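Local coordinates for protein (hdlp (histone deacetylase-like protein)) (Aquifex aeolicus, PDB 1C3P) that probably acts as a zinc-dependent deacetylase of the histone deacetylase family and may take part in acetoin degradation, at residues G8-G13 with L31-D36; P26-L31 with F124-G129; K224-N229 with E359-V364. All coordinates share one frame; numbering follows the deposited sequence.

Interaction 1: residues G8-G13 with L31-D36. Unlike the reference sequence in segment 31-36: K35 (reference Leu).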
# COMPACT_ATOMS: atom_id res chain seq x y z
N GLY A 8 1.44 -1.57 14.73
CA GLY A 8 1.48 -2.97 14.35
C GLY A 8 1.30 -3.94 15.50
O GLY A 8 1.10 -3.55 16.66
N THR A 9 1.33 -5.23 15.17
CA THR A 9 1.20 -6.30 16.14
C THR A 9 1.64 -7.60 15.47
O THR A 9 1.53 -7.75 14.26
CB THR A 9 -0.25 -6.51 16.60
OG1 THR A 9 -0.33 -7.73 17.36
CG2 THR A 9 -1.19 -6.63 15.40
N LEU A 10 2.17 -8.53 16.26
CA LEU A 10 2.59 -9.81 15.69
C LEU A 10 1.39 -10.69 15.36
O LEU A 10 1.53 -11.71 14.67
CB LEU A 10 3.54 -10.56 16.64
CG LEU A 10 4.96 -10.02 16.83
CD1 LEU A 10 5.65 -9.95 15.48
CD2 LEU A 10 4.93 -8.65 17.46
N ASP A 11 0.21 -10.29 15.83
CA ASP A 11 -1.02 -11.04 15.60
C ASP A 11 -1.39 -11.21 14.13
O ASP A 11 -2.09 -12.17 13.77
CB ASP A 11 -2.19 -10.41 16.35
CG ASP A 11 -1.97 -10.39 17.85
OD1 ASP A 11 -1.51 -11.42 18.38
OD2 ASP A 11 -2.26 -9.36 18.49
N TYR A 12 -0.93 -10.30 13.27
CA TYR A 12 -1.24 -10.43 11.85
C TYR A 12 -0.74 -11.79 11.36
O TYR A 12 -1.30 -12.37 10.42
CB TYR A 12 -0.56 -9.31 11.03
CG TYR A 12 -1.17 -7.93 11.23
CD1 TYR A 12 -0.43 -6.89 11.79
CD2 TYR A 12 -2.47 -7.67 10.82
CE1 TYR A 12 -0.97 -5.62 11.94
CE2 TYR A 12 -3.03 -6.39 10.96
CZ TYR A 12 -2.27 -5.37 11.51
OH TYR A 12 -2.81 -4.10 11.62
N GLY A 13 0.29 -12.31 12.02
CA GLY A 13 0.86 -13.60 11.66
C GLY A 13 -0.11 -14.77 11.71
O GLY A 13 0.12 -15.79 11.06
N LEU A 31 7.90 -7.69 9.39
CA LEU A 31 8.58 -6.39 9.49
C LEU A 31 8.94 -6.14 10.95
O LEU A 31 10.06 -5.74 11.26
CB LEU A 31 7.67 -5.24 9.02
CG LEU A 31 8.24 -3.98 8.34
CD1 LEU A 31 7.35 -2.76 8.68
CD2 LEU A 31 9.64 -3.70 8.78
N LEU A 32 7.99 -6.36 11.84
CA LEU A 32 8.23 -6.15 13.26
C LEU A 32 9.38 -7.01 13.76
O LEU A 32 10.26 -6.50 14.44
CB LEU A 32 6.97 -6.43 14.09
CG LEU A 32 5.81 -5.43 14.02
CD1 LEU A 32 4.70 -5.85 14.97
CD2 LEU A 32 6.31 -4.05 14.41
N ARG A 33 9.36 -8.30 13.42
CA ARG A 33 10.42 -9.19 13.87
C ARG A 33 11.75 -8.79 13.25
O ARG A 33 12.80 -8.91 13.88
CB ARG A 33 10.09 -10.64 13.53
CG ARG A 33 8.89 -11.18 14.33
CD ARG A 33 8.78 -12.70 14.27
NE ARG A 33 8.58 -13.19 12.91
CZ ARG A 33 8.43 -14.48 12.59
NH1 ARG A 33 8.46 -15.40 13.53
NH2 ARG A 33 8.24 -14.83 11.32
N PHE A 34 11.71 -8.30 12.02
CA PHE A 34 12.91 -7.89 11.32
C PHE A 34 13.50 -6.62 11.94
O PHE A 34 14.70 -6.54 12.21
CB PHE A 34 12.59 -7.64 9.84
CG PHE A 34 13.81 -7.39 9.00
CD1 PHE A 34 14.66 -8.44 8.67
CD2 PHE A 34 14.12 -6.10 8.57
CE1 PHE A 34 15.82 -8.21 7.91
CE2 PHE A 34 15.27 -5.85 7.81
CZ PHE A 34 16.12 -6.91 7.48
N LYS A 35 12.68 -5.60 12.19
CA LYS A 35 13.28 -4.42 12.77
C LYS A 35 13.81 -4.69 14.17
O LYS A 35 14.76 -4.06 14.61
CB LYS A 35 12.32 -3.25 12.78
CG LYS A 35 12.18 -2.62 11.41
CD LYS A 35 11.21 -1.48 11.44
CE LYS A 35 9.83 -1.97 11.80
NZ LYS A 35 9.76 -2.60 13.14
N ASP A 36 13.19 -5.64 14.87
CA ASP A 36 13.65 -5.98 16.21
C ASP A 36 14.99 -6.70 16.09
O ASP A 36 15.94 -6.36 16.80
CB ASP A 36 12.63 -6.87 16.92
CG ASP A 36 13.05 -7.21 18.35
OD1 ASP A 36 13.41 -6.29 19.11
OD2 ASP A 36 13.01 -8.40 18.71
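L32 lays its CD1 methyl against the backbone where T9 begins: CD1 is 3.4 Å from T9 N, 3.6 Å from T9 C and 3.9 Å from G8 C, so the methyl meets peptide atoms and not the T9 side chain, which points the other way. In L32, chi1 (-73°) sets CG anti to the carbonyl carbon and chi2 (-177°) extends CD1 from there to the peptide. T9 N is buried by this methyl and has no hydrogen-bond partner in the model. L10 crosses L32 obliquely, with CD2 3.8 Å from L32 CD1; its other branch, CD1, rests 3.7 Å from R33 CG and touches the aliphatic part of that chain. Here the loop leaving strand 4-8 of the parallel sheet packs on helix 28-37, and L32 also touches L6 of that strand. Past the contact the loop is held by an ST turn: T9 OG1 accepts from D11 N at 3.0 Å (N-H...O angle 169°) and donates to D11 OD2 at 2.8 Å, reaching it from above the carboxylate plane. D11 OD2 has a second partner in a salt bridge to K48 NZ.

Interaction 2: residues P26-L31 with F124-G129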
# COMPACT_ATOMS: atom_id res chain seq x y z
N PRO A 26 4.25 -14.02 5.76
CA PRO A 26 4.14 -13.10 6.89
C PRO A 26 4.54 -11.75 6.30
O PRO A 26 5.36 -11.73 5.38
CB PRO A 26 5.19 -13.64 7.86
CG PRO A 26 5.32 -15.10 7.46
CD PRO A 26 5.39 -14.93 5.97
N ARG A 27 4.00 -10.64 6.81
CA ARG A 27 4.35 -9.33 6.25
C ARG A 27 4.58 -8.26 7.30
O ARG A 27 5.71 -7.84 7.51
CB ARG A 27 3.29 -8.90 5.24
CG ARG A 27 3.17 -9.90 4.10
CD ARG A 27 2.05 -9.57 3.11
NE ARG A 27 2.35 -8.41 2.29
CZ ARG A 27 1.85 -7.19 2.46
NH1 ARG A 27 0.99 -6.94 3.44
NH2 ARG A 27 2.20 -6.21 1.63
N VAL A 28 3.52 -7.78 7.94
CA VAL A 28 3.75 -6.79 8.99
C VAL A 28 4.41 -7.46 10.19
O VAL A 28 5.28 -6.88 10.86
CB VAL A 28 2.44 -6.11 9.41
CG1 VAL A 28 2.70 -5.16 10.58
CG2 VAL A 28 1.88 -5.33 8.22
N SER A 29 4.02 -8.71 10.47
CA SER A 29 4.62 -9.41 11.61
C SER A 29 6.09 -9.65 11.27
O SER A 29 6.96 -9.59 12.13
CB SER A 29 3.92 -10.75 11.90
OG SER A 29 4.14 -11.70 10.86
N LEU A 30 6.36 -9.88 9.99
CA LEU A 30 7.74 -10.12 9.61
C LEU A 30 8.52 -8.82 9.74
O LEU A 30 9.67 -8.84 10.16
CB LEU A 30 7.83 -10.64 8.17
CG LEU A 30 9.22 -10.99 7.61
CD1 LEU A 30 10.04 -9.74 7.44
CD2 LEU A 30 9.93 -11.98 8.53
N LEU A 31 7.90 -7.69 9.39
CA LEU A 31 8.58 -6.39 9.49
C LEU A 31 8.94 -6.14 10.95
O LEU A 31 10.06 -5.74 11.26
CB LEU A 31 7.67 -5.24 9.02
CG LEU A 31 8.24 -3.98 8.34
CD1 LEU A 31 7.35 -2.76 8.68
CD2 LEU A 31 9.64 -3.70 8.78
N PHE A 124 3.30 5.40 10.79
CA PHE A 124 3.34 4.49 9.65
C PHE A 124 2.57 3.23 10.00
O PHE A 124 2.84 2.58 11.01
CB PHE A 124 4.80 4.14 9.31
CG PHE A 124 4.97 3.12 8.20
CD1 PHE A 124 4.14 3.11 7.09
CD2 PHE A 124 6.06 2.23 8.23
CE1 PHE A 124 4.38 2.23 6.02
CE2 PHE A 124 6.30 1.34 7.15
CZ PHE A 124 5.46 1.35 6.06
N ASN A 125 1.57 2.91 9.18
CA ASN A 125 0.81 1.69 9.36
C ASN A 125 1.10 0.77 8.17
O ASN A 125 0.45 0.86 7.13
CB ASN A 125 -0.70 1.96 9.41
CG ASN A 125 -1.49 0.69 9.31
OD1 ASN A 125 -1.01 -0.36 9.75
ND2 ASN A 125 -2.71 0.76 8.75
N PRO A 126 2.08 -0.13 8.31
CA PRO A 126 2.42 -1.03 7.21
C PRO A 126 1.31 -2.00 6.77
O PRO A 126 1.33 -2.48 5.65
CB PRO A 126 3.65 -1.76 7.75
CG PRO A 126 3.35 -1.81 9.25
CD PRO A 126 2.97 -0.37 9.46
N ALA A 127 0.36 -2.27 7.66
CA ALA A 127 -0.73 -3.18 7.34
C ALA A 127 -1.78 -2.51 6.46
O ALA A 127 -2.59 -3.20 5.83
CB ALA A 127 -1.40 -3.70 8.65
N GLY A 128 -1.76 -1.19 6.42
CA GLY A 128 -2.74 -0.43 5.64
C GLY A 128 -2.50 -0.39 4.14
O GLY A 128 -1.59 -1.03 3.62
N GLY A 129 -3.33 0.37 3.44
CA GLY A 129 -3.19 0.47 2.00
C GLY A 129 -3.87 -0.64 1.21
O GLY A 129 -3.43 -0.95 0.11
O HOH W 1 0.38 -4.13 3.90
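V28, the first residue of helix 28-37, presses both methyls on the turn that follows strand 122-125. CG2 is 3.5 Å from A127 CA, tighter than usual van der Waals contact, and 3.7 Å from A127 CB. With CG1 anti to the backbone N (chi1 175°) and CG2 beside it, the two methyls divide mainly between P126 and A127, V28 CG1 lying 3.7 Å from P126 CG. The V28 and P126 side chains cross at about a right angle, and both valine branches meet the ring. One helical turn on, L31 CD1 approaches the same ring at 3.9 Å from P126 CB. The packing thins out toward the strand, where L31 CD1 is 4.5 Å from F124 CE2. P126 N in turn lies over one face of the F124 ring, displaced toward its rim, and W306 meets that ring edge-to-face.

The other flank has no direct side-chain contact and is bridged by water. R27 NH1 donates to the water at 2.9 Å in the plane of the guanidinium, and the water donates to P126 O at 2.6 Å. R27 NE and NH2 are hydrogen-bonded to G296 O and G294 O; these two carbonyls would fix the rotation of the group, with NH1 turned to the water.

On the turn side, G128 N bonds to N125 O, closing a type I turn from N125 to G128, while the bond of A127 N to N125 OD1 is weak. F124 lies about 11 Å, side chain to side chain, from D168, a zinc-binding residue in another structure of this protein. A helix seated on the turn at the carboxyl end of a parallel strand is in keeping with an alpha/beta fold of the arginase-like deacetylase type, in which loops at these strand ends build the metal site.

Interaction 3: residues K224-N229 with E359-V364; sequences KGLNDN and EVRKEV
K224 offers its backbone carbonyl to R361, whose two terminal nitrogens grip that one oxygen end-on: NH1 is 3.0 Å and NH2 2.9 Å from K224 O. NH1 lies nearly on the line of the C=O bond (C=O...N angle 171°), whereas NH2 stands above the carbonyl plane. The oxygen stays close to the guanidinium plane, and the lysine chain runs off from the contact. R361 NE forms a salt bridge with E230 OE2, so the arginine is held at both its inner and its outer nitrogens. An alanine in place of R361 would probably leave K224 O without its two donors and the E230 carboxylate without its charged mate.

At G225 the chain turns with positive phi, a backbone conformation that glycine adopts easily, and G225 C passes 3.5 Å from R361 NH2. L226 CD1 comes only loosely near helix 362-372, 4.4 Å from V364 CG2. N227 does two jobs. Its CG stands between the backbone N and the carbonyl carbon (chi1 63°), and from there ND2 donates a nearly straight bond to E359 O, 3.1 Å long with an N-H...O angle of 170°. OD1 meanwhile caps E230 N. Last comes N229, whose CB touches V360 CG2 at 4.1 Å on the exposed margin, while V360 and V364 also rest on F233.

The evidence places two helix starts side by side: N227 is the asparagine N-cap of helix 228-245, which follows strand 217-222 at one edge of the sheet, and R361 holds the N-cap position of the C-terminal helix 362-372, its side chain being used on K224 and E230. An arginine on a loop carbonyl and an N-cap amide on another thus tie this C-terminal helix to the edge of the alpha/beta domain.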
# COMPACT_ATOMS: atom_id res chain seq x y z
N LYS A 224 6.19 -2.04 -18.79
CA LYS A 224 6.96 -3.16 -18.27
C LYS A 224 8.45 -2.80 -18.27
O LYS A 224 8.92 -2.01 -19.11
CB LYS A 224 6.77 -4.38 -19.17
CG LYS A 224 5.32 -4.83 -19.33
CD LYS A 224 5.23 -6.03 -20.29
CE LYS A 224 3.76 -6.43 -20.52
NZ LYS A 224 3.64 -7.61 -21.44
N GLY A 225 9.20 -3.40 -17.36
CA GLY A 225 10.63 -3.14 -17.28
C GLY A 225 10.99 -1.77 -16.77
O GLY A 225 12.11 -1.31 -16.98
N LEU A 226 10.06 -1.10 -16.09
CA LEU A 226 10.30 0.25 -15.57
C LEU A 226 11.57 0.33 -14.72
O LEU A 226 11.78 -0.50 -13.85
CB LEU A 226 9.12 0.68 -14.70
CG LEU A 226 9.08 2.18 -14.42
CD1 LEU A 226 8.59 2.86 -15.69
CD2 LEU A 226 8.13 2.50 -13.26
N ASN A 227 12.41 1.34 -14.96
CA ASN A 227 13.62 1.48 -14.16
C ASN A 227 13.46 2.63 -13.18
O ASN A 227 12.45 3.34 -13.20
CB ASN A 227 14.89 1.66 -15.02
CG ASN A 227 14.87 2.93 -15.86
OD1 ASN A 227 14.58 4.02 -15.36
ND2 ASN A 227 15.21 2.79 -17.14
N ASP A 228 14.45 2.81 -12.31
CA ASP A 228 14.38 3.85 -11.29
C ASP A 228 14.19 5.26 -11.79
O ASP A 228 13.43 6.02 -11.21
CB ASP A 228 15.63 3.82 -10.40
CG ASP A 228 15.70 2.58 -9.53
OD1 ASP A 228 14.64 1.92 -9.38
OD2 ASP A 228 16.79 2.29 -8.98
N ASN A 229 14.91 5.62 -12.85
CA ASN A 229 14.80 6.96 -13.40
C ASN A 229 13.42 7.22 -13.96
O ASN A 229 12.86 8.31 -13.79
CB ASN A 229 15.87 7.16 -14.46
CG ASN A 229 17.25 7.25 -13.86
OD1 ASN A 229 17.58 8.25 -13.23
ND2 ASN A 229 18.05 6.20 -13.99
N GLU A 359 17.71 4.99 -19.00
CA GLU A 359 17.14 6.11 -19.71
C GLU A 359 15.63 6.15 -19.51
O GLU A 359 15.01 5.14 -19.19
CB GLU A 359 17.42 5.98 -21.20
CG GLU A 359 18.86 6.20 -21.60
CD GLU A 359 19.10 5.89 -23.06
OE1 GLU A 359 18.34 6.39 -23.92
OE2 GLU A 359 20.06 5.15 -23.36
N VAL A 360 15.05 7.32 -19.69
CA VAL A 360 13.61 7.42 -19.57
C VAL A 360 13.01 7.26 -20.98
O VAL A 360 13.23 8.10 -21.86
CB VAL A 360 13.20 8.77 -18.97
CG1 VAL A 360 11.67 8.86 -18.90
CG2 VAL A 360 13.84 8.92 -17.58
N ARG A 361 12.28 6.16 -21.19
CA ARG A 361 11.66 5.90 -22.49
C ARG A 361 10.70 6.97 -22.96
O ARG A 361 10.05 7.64 -22.15
CB ARG A 361 10.90 4.57 -22.47
CG ARG A 361 11.79 3.37 -22.62
CD ARG A 361 11.00 2.11 -22.36
NE ARG A 361 10.85 1.86 -20.92
CZ ARG A 361 10.19 0.83 -20.43
NH1 ARG A 361 9.63 -0.05 -21.26
NH2 ARG A 361 10.14 0.64 -19.11
N LYS A 362 10.59 7.12 -24.28
CA LYS A 362 9.69 8.10 -24.87
C LYS A 362 8.26 7.88 -24.40
O LYS A 362 7.52 8.84 -24.17
CB LYS A 362 9.75 8.04 -26.41
CG LYS A 362 11.05 8.55 -27.01
CD LYS A 362 12.24 7.80 -26.43
CE LYS A 362 12.09 6.31 -26.64
NZ LYS A 362 13.10 5.58 -25.86
N GLU A 363 7.86 6.61 -24.29
CA GLU A 363 6.51 6.24 -23.82
C GLU A 363 6.16 6.94 -22.52
O GLU A 363 5.06 7.45 -22.34
CB GLU A 363 6.42 4.77 -23.48
CG GLU A 363 6.57 3.78 -24.56
CD GLU A 363 6.56 2.39 -23.98
OE1 GLU A 363 5.61 2.08 -23.22
OE2 GLU A 363 7.50 1.62 -24.28
N VAL A 364 7.10 6.86 -21.59
CA VAL A 364 6.89 7.47 -20.29
C VAL A 364 6.77 8.98 -20.40
O VAL A 364 5.86 9.58 -19.81
CB VAL A 364 8.01 7.11 -19.31
CG1 VAL A 364 7.76 7.81 -17.99
CG2 VAL A 364 8.07 5.59 -19.10

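How the interactions relate
Interactions 1 and 2 form one continuous patch, with centres 7 Å apart. Both use helix 28-37 and share L31; their segments alternate along the chain, and Y12 joins them by touching V28 and A127. Through them the helix packs on loops that follow two neighbouring strands of the parallel sheet, 4-8 and 122-125. Interaction 3 opens only after both have closed. Its centre is 34 Å from that of interaction 1, on the opposite side of the chain's centre, and 29 Å from that of interaction 2, with no touch. It lies beyond strand 217-222 at the far edge, so helix 28-37 and the C-terminal helix 362-372 pack on loops following strands at different places in the sheet.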